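Local coordinates for protein mannan endo-1,6-alpha-mannosidase (Chaetomium thermophilum, PDB 6RY0) that probably acts on alpha-1,6-mannosidic linkages as a calcium-binding family 76 glycosidase or transglycosidase that transfers GPI-anchored glycoproteins into the fungal cell wall, at residues G72-W77 with H385-G390; L125-Q130 with W182-T187; G178-Q183 with I197-F202; L290-L295 with K342-P347; D297-G302 with P347-S352. All blocks are in the same frame, centred on the assembly; numbering follows the deposited sequence. Where two conformers were deposited one is given.

Interaction 1: residues G72-W77 with H385-G390. With CA (calcium ion), chain C.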
# COMPACT_ATOMS: atom_id res chain seq x y z
N GLY A 72 6.68 15.71 -13.89
CA GLY A 72 6.98 15.53 -12.49
C GLY A 72 7.52 14.14 -12.24
O GLY A 72 7.69 13.35 -13.16
N ASP A 73 7.81 13.84 -11.00
CA ASP A 73 8.61 12.67 -10.64
C ASP A 73 7.82 11.39 -10.45
O ASP A 73 8.43 10.32 -10.32
CB ASP A 73 9.29 12.94 -9.31
CG ASP A 73 10.23 14.13 -9.34
OD1 ASP A 73 11.11 14.10 -10.20
OD2 ASP A 73 10.09 15.05 -8.52
N TYR A 74 6.49 11.46 -10.39
CA TYR A 74 5.70 10.39 -9.78
C TYR A 74 4.76 9.74 -10.74
O TYR A 74 4.17 10.40 -11.61
CB TYR A 74 4.92 10.98 -8.57
CG TYR A 74 5.83 11.74 -7.64
CD1 TYR A 74 6.78 11.10 -6.86
CD2 TYR A 74 5.79 13.13 -7.60
CE1 TYR A 74 7.66 11.83 -6.07
CE2 TYR A 74 6.66 13.87 -6.82
CZ TYR A 74 7.61 13.21 -6.07
OH TYR A 74 8.52 13.87 -5.27
N TYR A 75 4.57 8.45 -10.58
CA TYR A 75 3.63 7.67 -11.38
C TYR A 75 2.24 7.61 -10.73
O TYR A 75 2.09 7.83 -9.52
CB TYR A 75 4.20 6.26 -11.60
CG TYR A 75 5.38 6.26 -12.52
CD1 TYR A 75 5.21 6.25 -13.90
CD2 TYR A 75 6.68 6.30 -12.03
CE1 TYR A 75 6.32 6.24 -14.76
CE2 TYR A 75 7.77 6.29 -12.89
CZ TYR A 75 7.57 6.25 -14.24
OH TYR A 75 8.66 6.24 -15.10
N TRP A 76 1.25 7.28 -11.55
CA TRP A 76 -0.17 7.23 -11.16
C TRP A 76 -0.42 6.47 -9.88
O TRP A 76 -1.19 6.92 -9.02
CB TRP A 76 -0.91 6.58 -12.33
CG TRP A 76 -2.38 6.36 -12.18
CD1 TRP A 76 -3.37 7.30 -12.23
CD2 TRP A 76 -3.03 5.09 -12.04
NE1 TRP A 76 -4.61 6.69 -12.10
CE2 TRP A 76 -4.42 5.34 -12.02
CE3 TRP A 76 -2.59 3.78 -11.99
CZ2 TRP A 76 -5.34 4.33 -11.92
CZ3 TRP A 76 -3.53 2.77 -11.86
CH2 TRP A 76 -4.90 3.06 -11.85
N TRP A 77 0.18 5.29 -9.71
CA TRP A 77 -0.13 4.51 -8.53
C TRP A 77 0.24 5.23 -7.25
O TRP A 77 -0.38 4.98 -6.21
CB TRP A 77 0.62 3.16 -8.58
CG TRP A 77 2.02 3.26 -8.20
CD1 TRP A 77 3.08 3.69 -8.95
CD2 TRP A 77 2.53 3.03 -6.87
NE1 TRP A 77 4.22 3.74 -8.17
CE2 TRP A 77 3.91 3.31 -6.89
CE3 TRP A 77 1.95 2.60 -5.67
CZ2 TRP A 77 4.72 3.14 -5.77
CZ3 TRP A 77 2.76 2.42 -4.57
CH2 TRP A 77 4.12 2.70 -4.63
N HIS A 385 16.69 12.29 -6.81
CA HIS A 385 16.14 12.80 -8.07
C HIS A 385 14.63 12.99 -8.04
O HIS A 385 13.99 12.90 -9.09
CB HIS A 385 16.53 11.90 -9.25
CG HIS A 385 17.96 11.49 -9.22
ND1 HIS A 385 18.97 12.37 -9.54
CD2 HIS A 385 18.56 10.35 -8.81
CE1 HIS A 385 20.14 11.77 -9.38
NE2 HIS A 385 19.92 10.55 -8.93
N THR A 386 14.08 13.32 -6.88
CA THR A 386 12.69 13.73 -6.79
C THR A 386 12.57 14.93 -5.89
O THR A 386 13.49 15.27 -5.14
CB THR A 386 11.72 12.62 -6.27
OG1 THR A 386 11.66 12.65 -4.85
CG2 THR A 386 12.04 11.26 -6.79
N SER A 387 11.39 15.54 -5.92
CA SER A 387 11.08 16.65 -5.05
C SER A 387 10.88 16.26 -3.59
O SER A 387 10.88 17.15 -2.75
CB SER A 387 9.86 17.40 -5.55
OG SER A 387 8.75 16.51 -5.56
N GLY A 388 10.71 14.96 -3.30
CA GLY A 388 10.61 14.49 -1.94
C GLY A 388 9.23 14.10 -1.44
O GLY A 388 9.04 13.96 -0.23
N ALA A 389 8.27 13.89 -2.35
CA ALA A 389 6.92 13.55 -1.90
C ALA A 389 6.84 12.20 -1.23
O ALA A 389 6.07 12.03 -0.28
CB ALA A 389 5.95 13.59 -3.08
N GLY A 390 7.61 11.22 -1.69
CA GLY A 390 7.53 9.91 -1.07
C GLY A 390 8.07 9.89 0.34
O GLY A 390 7.51 9.23 1.23
CA CA C . 13.06 13.64 -11.24
O HOH W 1 11.68 12.53 -12.83
O HOH W 2 11.83 15.40 -12.48
O HOH W 3 13.63 15.68 -10.47
O HOH W 4 13.02 11.56 -11.32

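Interaction 2: residues L125-Q130 with W182-T187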
# COMPACT_ATOMS: atom_id res chain seq x y z
N LEU A 125 -0.86 0.36 -16.06
CA LEU A 125 -1.78 -0.64 -15.59
C LEU A 125 -1.03 -1.96 -15.38
O LEU A 125 -1.20 -3.00 -16.08
CB LEU A 125 -2.98 -0.77 -16.53
CG LEU A 125 -3.99 0.40 -16.61
CD1 LEU A 125 -5.19 0.03 -17.48
CD2 LEU A 125 -4.48 0.88 -15.25
N GLY A 126 -0.26 -1.93 -14.31
CA GLY A 126 0.08 -3.17 -13.66
C GLY A 126 -1.02 -3.60 -12.71
O GLY A 126 -1.82 -2.78 -12.22
N ASN A 127 -1.00 -4.88 -12.37
CA ASN A 127 -1.87 -5.38 -11.33
C ASN A 127 -1.56 -4.72 -9.98
O ASN A 127 -2.46 -4.51 -9.15
CB ASN A 127 -1.78 -6.89 -11.22
CG ASN A 127 -2.60 -7.57 -12.28
OD1 ASN A 127 -3.82 -7.44 -12.28
ND2 ASN A 127 -1.94 -8.31 -13.16
N ASP A 128 -0.29 -4.42 -9.73
CA ASP A 128 0.07 -3.69 -8.52
C ASP A 128 -0.46 -2.24 -8.54
O ASP A 128 -0.96 -1.76 -7.53
CB ASP A 128 1.60 -3.70 -8.30
CG ASP A 128 2.45 -3.24 -9.50
OD1 ASP A 128 1.98 -3.28 -10.65
OD2 ASP A 128 3.60 -2.81 -9.29
N ASP A 129 -0.34 -1.56 -9.67
CA ASP A 129 -0.82 -0.19 -9.74
C ASP A 129 -2.31 -0.14 -9.45
O ASP A 129 -2.79 0.64 -8.62
CB ASP A 129 -0.54 0.44 -11.10
CG ASP A 129 0.87 0.33 -11.51
OD1 ASP A 129 1.23 -0.64 -12.15
OD2 ASP A 129 1.66 1.20 -11.19
N GLN A 130 -3.06 -0.97 -10.16
CA GLN A 130 -4.51 -1.07 -9.95
C GLN A 130 -4.80 -1.52 -8.51
O GLN A 130 -5.71 -0.99 -7.86
CB GLN A 130 -5.09 -2.08 -10.95
CG GLN A 130 -6.59 -2.17 -10.88
CD GLN A 130 -7.17 -3.42 -11.51
OE1 GLN A 130 -6.47 -4.43 -11.66
NE2 GLN A 130 -8.45 -3.38 -11.83
N TRP A 182 2.84 -9.28 -13.62
CA TRP A 182 2.98 -7.91 -13.18
C TRP A 182 2.02 -6.99 -13.92
O TRP A 182 1.33 -6.17 -13.30
CB TRP A 182 4.43 -7.49 -13.40
CG TRP A 182 4.77 -6.14 -12.93
CD1 TRP A 182 4.11 -5.37 -12.00
CD2 TRP A 182 5.90 -5.42 -13.32
NE1 TRP A 182 4.81 -4.19 -11.78
CE2 TRP A 182 5.90 -4.19 -12.61
CE3 TRP A 182 6.93 -5.67 -14.22
CZ2 TRP A 182 6.89 -3.24 -12.78
CZ3 TRP A 182 7.90 -4.74 -14.38
CH2 TRP A 182 7.88 -3.53 -13.68
N GLN A 183 2.02 -7.08 -15.25
CA GLN A 183 1.25 -6.20 -16.11
C GLN A 183 -0.08 -6.78 -16.53
O GLN A 183 -0.24 -8.00 -16.63
CB GLN A 183 2.08 -5.87 -17.33
CG GLN A 183 3.40 -5.16 -17.01
CD GLN A 183 3.16 -3.81 -16.33
OE1 GLN A 183 2.41 -2.99 -16.84
NE2 GLN A 183 3.69 -3.64 -15.13
N ILE A 184 -1.03 -5.88 -16.77
CA ILE A 184 -2.34 -6.25 -17.27
C ILE A 184 -2.35 -6.40 -18.79
O ILE A 184 -2.75 -7.43 -19.31
CB ILE A 184 -3.46 -5.32 -16.70
CG1 ILE A 184 -3.57 -5.52 -15.19
CG2 ILE A 184 -4.78 -5.58 -17.41
CD1 ILE A 184 -4.25 -4.38 -14.49
N PRO A 185 -1.87 -5.39 -19.53
CA PRO A 185 -1.86 -5.54 -20.99
C PRO A 185 -0.75 -6.51 -21.47
O PRO A 185 0.42 -6.34 -21.08
CB PRO A 185 -1.59 -4.10 -21.49
CG PRO A 185 -1.85 -3.21 -20.32
CD PRO A 185 -1.45 -4.04 -19.13
N PRO A 186 -1.10 -7.51 -22.31
CA PRO A 186 -0.06 -8.46 -22.74
C PRO A 186 1.10 -7.82 -23.48
O PRO A 186 2.18 -8.40 -23.52
CB PRO A 186 -0.82 -9.44 -23.64
CG PRO A 186 -2.15 -9.48 -23.04
CD PRO A 186 -2.43 -8.02 -22.68
N THR A 187 0.88 -6.65 -24.07
CA THR A 187 1.94 -5.94 -24.77
C THR A 187 2.75 -4.97 -23.89
O THR A 187 3.69 -4.35 -24.38
CB THR A 187 1.36 -5.17 -25.98
OG1 THR A 187 0.30 -4.32 -25.55
CG2 THR A 187 0.80 -6.14 -27.02
O HOH W 5 -2.39 -9.63 -15.85
O HOH W 6 3.42 -1.82 -12.63

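Interaction 3: residues G178-Q183 with I197-F202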
# COMPACT_ATOMS: atom_id res chain seq x y z
N GLY A 178 0.34 -20.87 -12.27
CA GLY A 178 -0.56 -19.83 -11.82
C GLY A 178 0.17 -18.58 -11.43
O GLY A 178 1.28 -18.34 -11.87
N GLY A 179 -0.50 -17.73 -10.66
CA GLY A 179 -0.01 -16.42 -10.27
C GLY A 179 -0.35 -15.35 -11.28
O GLY A 179 -0.46 -15.60 -12.48
N LEU A 180 -0.52 -14.13 -10.79
CA LEU A 180 -0.65 -12.97 -11.63
C LEU A 180 0.69 -12.56 -12.21
O LEU A 180 1.73 -12.58 -11.55
CB LEU A 180 -1.18 -11.77 -10.83
CG LEU A 180 -2.61 -11.84 -10.35
CD1 LEU A 180 -2.90 -10.66 -9.44
CD2 LEU A 180 -3.56 -11.83 -11.50
N ARG A 181 0.62 -12.11 -13.46
CA ARG A 181 1.67 -11.34 -14.09
C ARG A 181 1.69 -9.92 -13.53
O ARG A 181 0.67 -9.40 -13.08
CB ARG A 181 1.49 -11.32 -15.61
CG ARG A 181 1.56 -12.72 -16.22
CD ARG A 181 1.03 -12.72 -17.64
NE ARG A 181 1.04 -14.05 -18.24
CZ ARG A 181 2.04 -14.51 -19.01
NH1 ARG A 181 3.13 -13.78 -19.20
NH2 ARG A 181 1.93 -15.70 -19.59
N TRP A 182 2.84 -9.28 -13.62
CA TRP A 182 2.98 -7.91 -13.18
C TRP A 182 2.02 -6.99 -13.92
O TRP A 182 1.33 -6.17 -13.30
CB TRP A 182 4.43 -7.49 -13.40
CG TRP A 182 4.77 -6.14 -12.93
CD1 TRP A 182 4.11 -5.37 -12.00
CD2 TRP A 182 5.90 -5.42 -13.32
NE1 TRP A 182 4.81 -4.19 -11.78
CE2 TRP A 182 5.90 -4.19 -12.61
CE3 TRP A 182 6.93 -5.67 -14.22
CZ2 TRP A 182 6.89 -3.24 -12.78
CZ3 TRP A 182 7.90 -4.74 -14.38
CH2 TRP A 182 7.88 -3.53 -13.68
N GLN A 183 2.02 -7.08 -15.25
CA GLN A 183 1.25 -6.20 -16.11
C GLN A 183 -0.08 -6.78 -16.53
O GLN A 183 -0.24 -8.00 -16.63
CB GLN A 183 2.08 -5.87 -17.33
CG GLN A 183 3.40 -5.16 -17.01
CD GLN A 183 3.16 -3.81 -16.33
OE1 GLN A 183 2.41 -2.99 -16.84
NE2 GLN A 183 3.69 -3.64 -15.13
N ILE A 197 4.63 -8.44 -5.79
CA ILE A 197 3.75 -7.34 -5.39
C ILE A 197 2.37 -7.46 -6.06
O ILE A 197 1.35 -7.19 -5.41
CB ILE A 197 4.39 -5.96 -5.60
CG1 ILE A 197 3.50 -4.86 -5.00
CG2 ILE A 197 4.72 -5.68 -7.08
CD1 ILE A 197 3.34 -4.94 -3.57
N ALA A 198 2.29 -7.85 -7.34
CA ALA A 198 0.98 -7.99 -7.96
C ALA A 198 0.13 -9.00 -7.20
O ALA A 198 -1.06 -8.81 -6.93
CB ALA A 198 1.15 -8.47 -9.42
N ASN A 199 0.76 -10.13 -6.88
CA ASN A 199 0.08 -11.20 -6.18
C ASN A 199 -0.25 -10.82 -4.75
O ASN A 199 -1.31 -11.19 -4.24
CB ASN A 199 0.94 -12.47 -6.31
CG ASN A 199 0.84 -13.01 -7.70
OD1 ASN A 199 -0.18 -13.64 -8.04
ND2 ASN A 199 1.84 -12.74 -8.54
N ALA A 200 0.65 -10.10 -4.08
CA ALA A 200 0.42 -9.63 -2.72
C ALA A 200 -0.76 -8.66 -2.65
O ALA A 200 -1.53 -8.72 -1.71
CB ALA A 200 1.68 -8.99 -2.17
N CYS A 201 -0.88 -7.78 -3.63
CA CYS A 201 -2.03 -6.86 -3.65
C CYS A 201 -3.33 -7.65 -3.78
O CYS A 201 -4.31 -7.37 -3.09
CB CYS A 201 -1.91 -5.86 -4.80
SG CYS A 201 -0.62 -4.61 -4.63
N PHE A 202 -3.36 -8.61 -4.70
CA PHE A 202 -4.57 -9.41 -4.90
C PHE A 202 -4.91 -10.24 -3.66
O PHE A 202 -6.06 -10.33 -3.25
CB PHE A 202 -4.39 -10.24 -6.17
CG PHE A 202 -5.55 -11.14 -6.51
CD1 PHE A 202 -6.83 -10.67 -6.64
CD2 PHE A 202 -5.34 -12.48 -6.74
CE1 PHE A 202 -7.88 -11.50 -7.00
CE2 PHE A 202 -6.40 -13.30 -7.10
CZ PHE A 202 -7.65 -12.83 -7.20

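Interaction 4: residues L290-L295 with K342-P347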
# COMPACT_ATOMS: atom_id res chain seq x y z
N LEU A 290 6.23 -14.46 8.99
CA LEU A 290 6.47 -13.27 8.20
C LEU A 290 6.98 -12.14 9.09
O LEU A 290 7.90 -11.41 8.71
CB LEU A 290 5.20 -12.83 7.49
CG LEU A 290 4.81 -13.71 6.30
CD1 LEU A 290 3.36 -13.49 5.92
CD2 LEU A 290 5.72 -13.48 5.09
N LEU A 291 6.40 -11.98 10.27
CA LEU A 291 6.81 -10.92 11.19
C LEU A 291 8.24 -11.13 11.66
O LEU A 291 9.04 -10.19 11.71
CB LEU A 291 5.85 -10.88 12.36
CG LEU A 291 6.14 -9.83 13.43
CD1 LEU A 291 6.31 -8.42 12.85
CD2 LEU A 291 5.06 -9.86 14.50
N THR A 292 8.60 -12.36 12.02
CA THR A 292 9.97 -12.65 12.41
C THR A 292 10.93 -12.21 11.30
O THR A 292 11.95 -11.56 11.56
CB THR A 292 10.15 -14.13 12.74
OG1 THR A 292 9.33 -14.41 13.88
CG2 THR A 292 11.58 -14.52 13.02
N GLY A 293 10.61 -12.57 10.07
CA GLY A 293 11.46 -12.20 8.96
C GLY A 293 11.58 -10.69 8.79
O GLY A 293 12.69 -10.18 8.54
N ILE A 294 10.47 -9.98 8.90
CA ILE A 294 10.50 -8.53 8.72
C ILE A 294 11.36 -7.85 9.77
O ILE A 294 12.16 -6.95 9.46
CB ILE A 294 9.07 -7.99 8.74
CG1 ILE A 294 8.34 -8.36 7.46
CG2 ILE A 294 9.03 -6.49 8.98
CD1 ILE A 294 6.82 -8.28 7.56
N LEU A 295 11.18 -8.26 11.02
CA LEU A 295 11.94 -7.66 12.10
C LEU A 295 13.43 -7.94 11.93
O LEU A 295 14.26 -7.08 12.22
CB LEU A 295 11.44 -8.16 13.46
CG LEU A 295 10.03 -7.71 13.80
CD1 LEU A 295 9.52 -8.46 15.00
CD2 LEU A 295 9.91 -6.21 14.00
N LYS A 342 1.14 -7.31 19.09
CA LYS A 342 1.27 -5.91 19.46
C LYS A 342 2.63 -5.57 20.06
O LYS A 342 3.27 -4.58 19.69
CB LYS A 342 0.10 -5.51 20.36
CG LYS A 342 0.10 -4.09 20.77
CD LYS A 342 -1.05 -3.77 21.74
CE LYS A 342 -0.73 -2.59 22.68
NZ LYS A 342 0.39 -2.92 23.63
N ASP A 343 3.08 -6.37 21.02
CA ASP A 343 4.32 -6.04 21.71
C ASP A 343 5.57 -6.30 20.89
O ASP A 343 6.62 -5.77 21.20
CB ASP A 343 4.41 -6.78 23.05
CG ASP A 343 3.35 -6.33 24.06
OD1 ASP A 343 2.77 -5.23 23.91
OD2 ASP A 343 3.13 -7.07 25.03
N ARG A 344 5.46 -7.09 19.81
CA ARG A 344 6.56 -7.26 18.88
C ARG A 344 6.66 -6.07 17.92
O ARG A 344 7.74 -5.80 17.41
CB ARG A 344 6.41 -8.54 18.06
CG ARG A 344 6.42 -9.81 18.90
CD ARG A 344 6.32 -11.04 18.01
NE ARG A 344 7.54 -11.22 17.25
CZ ARG A 344 7.69 -12.15 16.29
NH1 ARG A 344 6.67 -12.87 15.87
NH2 ARG A 344 8.88 -12.32 15.74
N ILE A 345 5.56 -5.41 17.64
CA ILE A 345 5.49 -4.43 16.58
C ILE A 345 5.55 -2.99 17.12
O ILE A 345 6.33 -2.18 16.62
CB ILE A 345 4.22 -4.63 15.71
CG1 ILE A 345 4.37 -5.94 14.91
CG2 ILE A 345 3.99 -3.42 14.80
CD1 ILE A 345 3.12 -6.30 14.11
N LEU A 346 4.68 -2.62 18.06
CA LEU A 346 4.57 -1.21 18.41
C LEU A 346 5.87 -0.59 18.90
O LEU A 346 6.17 0.53 18.51
CB LEU A 346 3.42 -0.94 19.38
CG LEU A 346 2.03 -1.25 18.82
CD1 LEU A 346 0.97 -0.81 19.81
CD2 LEU A 346 1.75 -0.61 17.48
N PRO A 347 6.68 -1.28 19.73
CA PRO A 347 7.92 -0.63 20.18
C PRO A 347 8.89 -0.35 19.06
O PRO A 347 9.65 0.63 19.10
CB PRO A 347 8.48 -1.63 21.20
CG PRO A 347 7.28 -2.37 21.67
CD PRO A 347 6.41 -2.53 20.46

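Interaction 5: residues D297-G302 with P347-S352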
# COMPACT_ATOMS: atom_id res chain seq x y z
N ASP A 297 14.99 -8.58 8.98
CA ASP A 297 15.55 -8.09 7.73
C ASP A 297 15.47 -6.58 7.54
O ASP A 297 16.40 -5.99 6.97
CB ASP A 297 14.84 -8.77 6.55
CG ASP A 297 15.08 -10.26 6.48
OD1 ASP A 297 16.14 -10.71 7.00
OD2 ASP A 297 14.25 -10.97 5.86
N PHE A 298 14.37 -5.97 7.96
CA PHE A 298 14.12 -4.57 7.61
C PHE A 298 14.31 -3.59 8.74
O PHE A 298 14.36 -2.40 8.49
CB PHE A 298 12.71 -4.38 7.02
CG PHE A 298 12.56 -5.08 5.71
CD1 PHE A 298 13.19 -4.58 4.58
CD2 PHE A 298 11.84 -6.25 5.61
CE1 PHE A 298 13.08 -5.24 3.37
CE2 PHE A 298 11.73 -6.92 4.42
CZ PHE A 298 12.38 -6.42 3.30
N PHE A 299 14.42 -4.05 9.98
CA PHE A 299 14.59 -3.14 11.10
C PHE A 299 16.02 -3.24 11.58
O PHE A 299 16.51 -4.31 11.93
CB PHE A 299 13.56 -3.42 12.19
CG PHE A 299 12.20 -2.93 11.81
CD1 PHE A 299 11.36 -3.69 11.02
CD2 PHE A 299 11.76 -1.67 12.18
CE1 PHE A 299 10.10 -3.22 10.64
CE2 PHE A 299 10.52 -1.20 11.80
CZ PHE A 299 9.69 -1.96 11.03
N LYS A 300 16.72 -2.11 11.54
CA LYS A 300 18.13 -2.03 11.90
C LYS A 300 18.24 -1.10 13.08
O LYS A 300 17.92 0.08 13.00
CB LYS A 300 18.90 -1.50 10.71
CG LYS A 300 18.87 -2.57 9.63
CD LYS A 300 19.82 -2.42 8.51
CE LYS A 300 19.61 -3.45 7.46
NZ LYS A 300 19.98 -4.81 7.94
N ASP A 301 18.64 -1.66 14.22
CA ASP A 301 18.62 -0.90 15.46
C ASP A 301 17.29 -0.18 15.64
O ASP A 301 17.26 0.99 16.03
CB ASP A 301 19.81 0.10 15.52
CG ASP A 301 21.20 -0.56 15.18
OD1 ASP A 301 21.47 -1.68 15.64
OD2 ASP A 301 22.06 0.05 14.48
N GLY A 302 16.19 -0.86 15.34
CA GLY A 302 14.89 -0.31 15.59
C GLY A 302 14.34 0.62 14.51
O GLY A 302 13.30 1.23 14.74
N PRO A 347 6.68 -1.28 19.73
CA PRO A 347 7.92 -0.63 20.18
C PRO A 347 8.89 -0.35 19.06
O PRO A 347 9.65 0.63 19.10
CB PRO A 347 8.48 -1.63 21.20
CG PRO A 347 7.28 -2.37 21.67
CD PRO A 347 6.41 -2.53 20.46
N VAL A 348 8.92 -1.22 18.03
CA VAL A 348 9.82 -1.06 16.92
C VAL A 348 9.32 0.05 15.96
O VAL A 348 10.09 0.85 15.44
CB VAL A 348 9.95 -2.44 16.24
CG1 VAL A 348 10.84 -2.38 15.06
CG2 VAL A 348 10.42 -3.51 17.27
N LEU A 349 8.00 0.12 15.75
CA LEU A 349 7.48 1.24 14.99
C LEU A 349 7.78 2.55 15.71
O LEU A 349 8.03 3.57 15.06
CB LEU A 349 5.99 1.10 14.69
CG LEU A 349 5.60 -0.11 13.86
CD1 LEU A 349 4.12 -0.05 13.55
CD2 LEU A 349 6.44 -0.24 12.58
N ARG A 350 7.74 2.55 17.03
CA ARG A 350 8.06 3.77 17.75
C ARG A 350 9.51 4.20 17.52
O ARG A 350 9.75 5.39 17.25
CB ARG A 350 7.78 3.58 19.25
CG ARG A 350 8.30 4.65 20.14
CD ARG A 350 7.50 5.90 19.99
NE ARG A 350 8.21 7.02 20.61
CZ ARG A 350 7.67 8.19 20.84
NH1 ARG A 350 6.37 8.37 20.56
NH2 ARG A 350 8.42 9.17 21.32
N THR A 351 10.48 3.30 17.67
CA THR A 351 11.85 3.71 17.43
C THR A 351 12.07 4.13 15.98
O THR A 351 12.86 5.03 15.68
CB THR A 351 12.87 2.65 17.87
OG1 THR A 351 12.50 1.37 17.33
CG2 THR A 351 12.90 2.55 19.38
N SER A 352 11.37 3.49 15.04
CA SER A 352 11.53 3.82 13.64
C SER A 352 10.95 5.22 13.38
O SER A 352 11.58 6.02 12.67
CB SER A 352 10.87 2.73 12.79
OG SER A 352 11.07 2.93 11.42

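Interaction 1: residues G72-W77 with H385-G390
Asp73 and the backbone of His385 share one calcium ion and tie together two loops. Each loop leads into a helix of the (alpha/alpha) barrel expected for family 76. Asp73 divides its carboxylate between two tasks. OD1 of Asp73 binds the calcium at 2.3 Å, and the backbone O of His385 binds it at 2.5 Å. Four waters bring the ligands to six, while the imidazole of His385 takes no part. OD2 of Asp73 accepts from the backbone N of Ser387 at 2.9 Å, with the donor well above the carboxylate plane. Next, Tyr74 has CB of Asp73 over the centre of one ring face. Its OH reaches the start of helix 389-401. There it accepts from Ala389 N at 2.9 Å in a nearly straight bond (168°). Gly388 N, the N-cap residue, donates to it weakly. It also hydrogen-bonds Ser387 OG at 2.7 Å, in the plane of the ring. A phenylalanine in place of Tyr74 would probably leave the Ala389 N-H and the Ser387 hydroxyl without this mate. Thr386 OG1 accepts from Gly388 N, an ST turn that shapes the same bend. The methyl CB of Ala389 packs 3.4 Å from CZ of Tyr74.

Interaction 2: residues L125-Q130 with W182-T187
Trp182 reaches the start of helix 127-142 with both its backbone and its ring. Its carbonyl O accepts from Asn127 N at 2.8 Å, the first N-H of that helix. Its indole NE1 donates to Asp128 OD2 at 3.1 Å. The acceptor lies close to the ring plane, but the indole N comes from above the carboxylate plane, 41° out of it. Asp128 CG sits between the backbone N and the carbonyl carbon (chi1 52°), which folds the carboxylate back to the helix start. A CB on Gly126 would clash with Asp128 OD1. Gln183 follows and forms a single beta bridge with Gly126. Its amide NE2 lies over the Trp182 ring, and its OE1 is held by Asn188. A water joins the backbone O of Gln183 to Asn127 ND2, which also bonds Arg181 O. Ile184 N donates to Leu125 O at 3.0 Å, in the carbonyl plane. The Ile184 side chain then runs along the helix start, with CG1 3.5 Å from Asn127 OD1 and CD1 3.6 Å from Gln130 OE1. Arg171 bonds that OE1 and Thr165 bonds NE2 of Gln130. Pro185 CD packs on Leu125 O at 3.2 Å. The loop thus pairs with a helix start that carries consecutive aspartates. Asp129 has been seen as a calcium ligand in this protein, though no ion is bound to it here, and the pair is consistent with the Asp-Asp motif of family 76 active sites.

Interaction 3: residues G178-Q183 with I197-F202
Asn199 grips both backbone polar groups of Leu180. Its OD1 accepts from Leu180 N at 2.8 Å (164°), in the carbonyl plane and on a lone pair. Its ND2 donates to Leu180 O at 3.0 Å, again on a lone pair, and gives a second bond to Asn195 O. The side-chain amide therefore pairs with the loop as a neighbouring strand would. The Leu180 side chain continues over the helix. Its CD1 meets Phe202 CB at 3.6 Å, and the two side chains cross at about a right angle. Leu180 CB faces Ala198 CB at 4.3 Å, and that methyl also touches Arg181 O. Trp163 stacks on the Phe202 ring. A leucine in place of Asn199 would probably leave the buried N-H and C=O of Leu180 without these partners. The contact fixes the loop 178-183 on helix 196-213. Its chemistry implies that one side-chain amide satisfies both backbone groups of Leu180, in a largely apolar surround.

Interaction 4: residues L290-L295 with K342-P347
Thr292 OG1 takes part in two hydrogen bonds. It accepts from Arg344 NH2 at 2.8 Å in an almost straight bond (173°), and it donates to Asp288 O one turn back in its own helix. The hydroxyl lies in the guanidinium plane, so the arginine meets it with an edge N-H. The Arg344 chain bends at chi3 (69°) and brings NH2 to the hydroxyl. Leu291 slides past it in the opposite direction. CG of Leu291 sits over the centre of one guanidinium face, and its CD2 is 3.7 Å from NH1 of Arg344. Leu295 adds CD1, 4.0 Å from Arg344 NH2. Deeper in, Leu291 CD1 packs on Ile345 CG1 at 3.8 Å. The two segments run in nearly the same direction, 27° apart, with their axes 11.4 Å apart. Met331 and Val334 of helix 323-337 touch Leu291 and Ile345, so a third helix backs the pair, as in the packed helices of an (alpha/alpha) barrel. Helix 342-358 is kinked where Pro347 offers no N-H to the turn before. The contact is thus apolar inside, filled by leucine and isoleucine, and the one polar bond across it lies nearer the surface. The charge of Arg344 meets a neutral hydroxyl here and Leu291 covers one face of its guanidinium, which would probably restrict its turning.

Interaction 5: residues D297-G302 with P347-S352
Gly302 O points into the side of helix 342-358, where Thr351 OG1 lies only 2.7 Å away. The hydroxyl proton may serve this carbonyl or Val348 O, which is 3.1 Å from Thr351 OG1. The N-H of Ser352 is close too, but it bonds Val348 O within the helix and meets Gly302 O at a poor angle. Thr351 OG1 stands between its backbone N and carbonyl carbon (chi1 49°), which brings it within reach of both carbonyls. Asp301 and Gly302 form the turn of the hairpin 299-300/303-304, with the backbone angles of a type I' turn. A CB on Gly302 would run into Thr351 OG1. Phe299 carries the apolar side. Its CZ lies 4.0 Å from Leu349 CD2, and Ser352 CB sits at the ring edge, 4.1 Å from CE2 of Phe299. Ser352 OG is held by His328. The Thr351 hydroxyl thus has one proton for two nearby carbonyls, Ser352 OG adds a second polar link to the hairpin through Val304 N, and Phe299 supplies the apolar part.

How the interactions relate
Interactions 2 and 3 share Trp182 and Gln183, and their centres are 9 Å apart. Asn127 joins them by its bond to Arg181 and by its CB, 3.8 Å from Ala198 CB, so one loop is fixed on helices 127-142 and 196-213 together. Interaction 1 touches interaction 2 through Trp76 and Trp77, with Trp77 CB 3.4 Å from Asp129 OD2. The calcium loop is thus linked to the helix start that carries the aspartate pair. The side chains of Tyr74 and Asp129 are about 11 Å apart. Interactions 4 and 5 share Pro347 and helices 281-298 and 342-358, with centres 9 Å apart. They lie across the chain's centre from interaction 2, about 31 and 33 Å between centres.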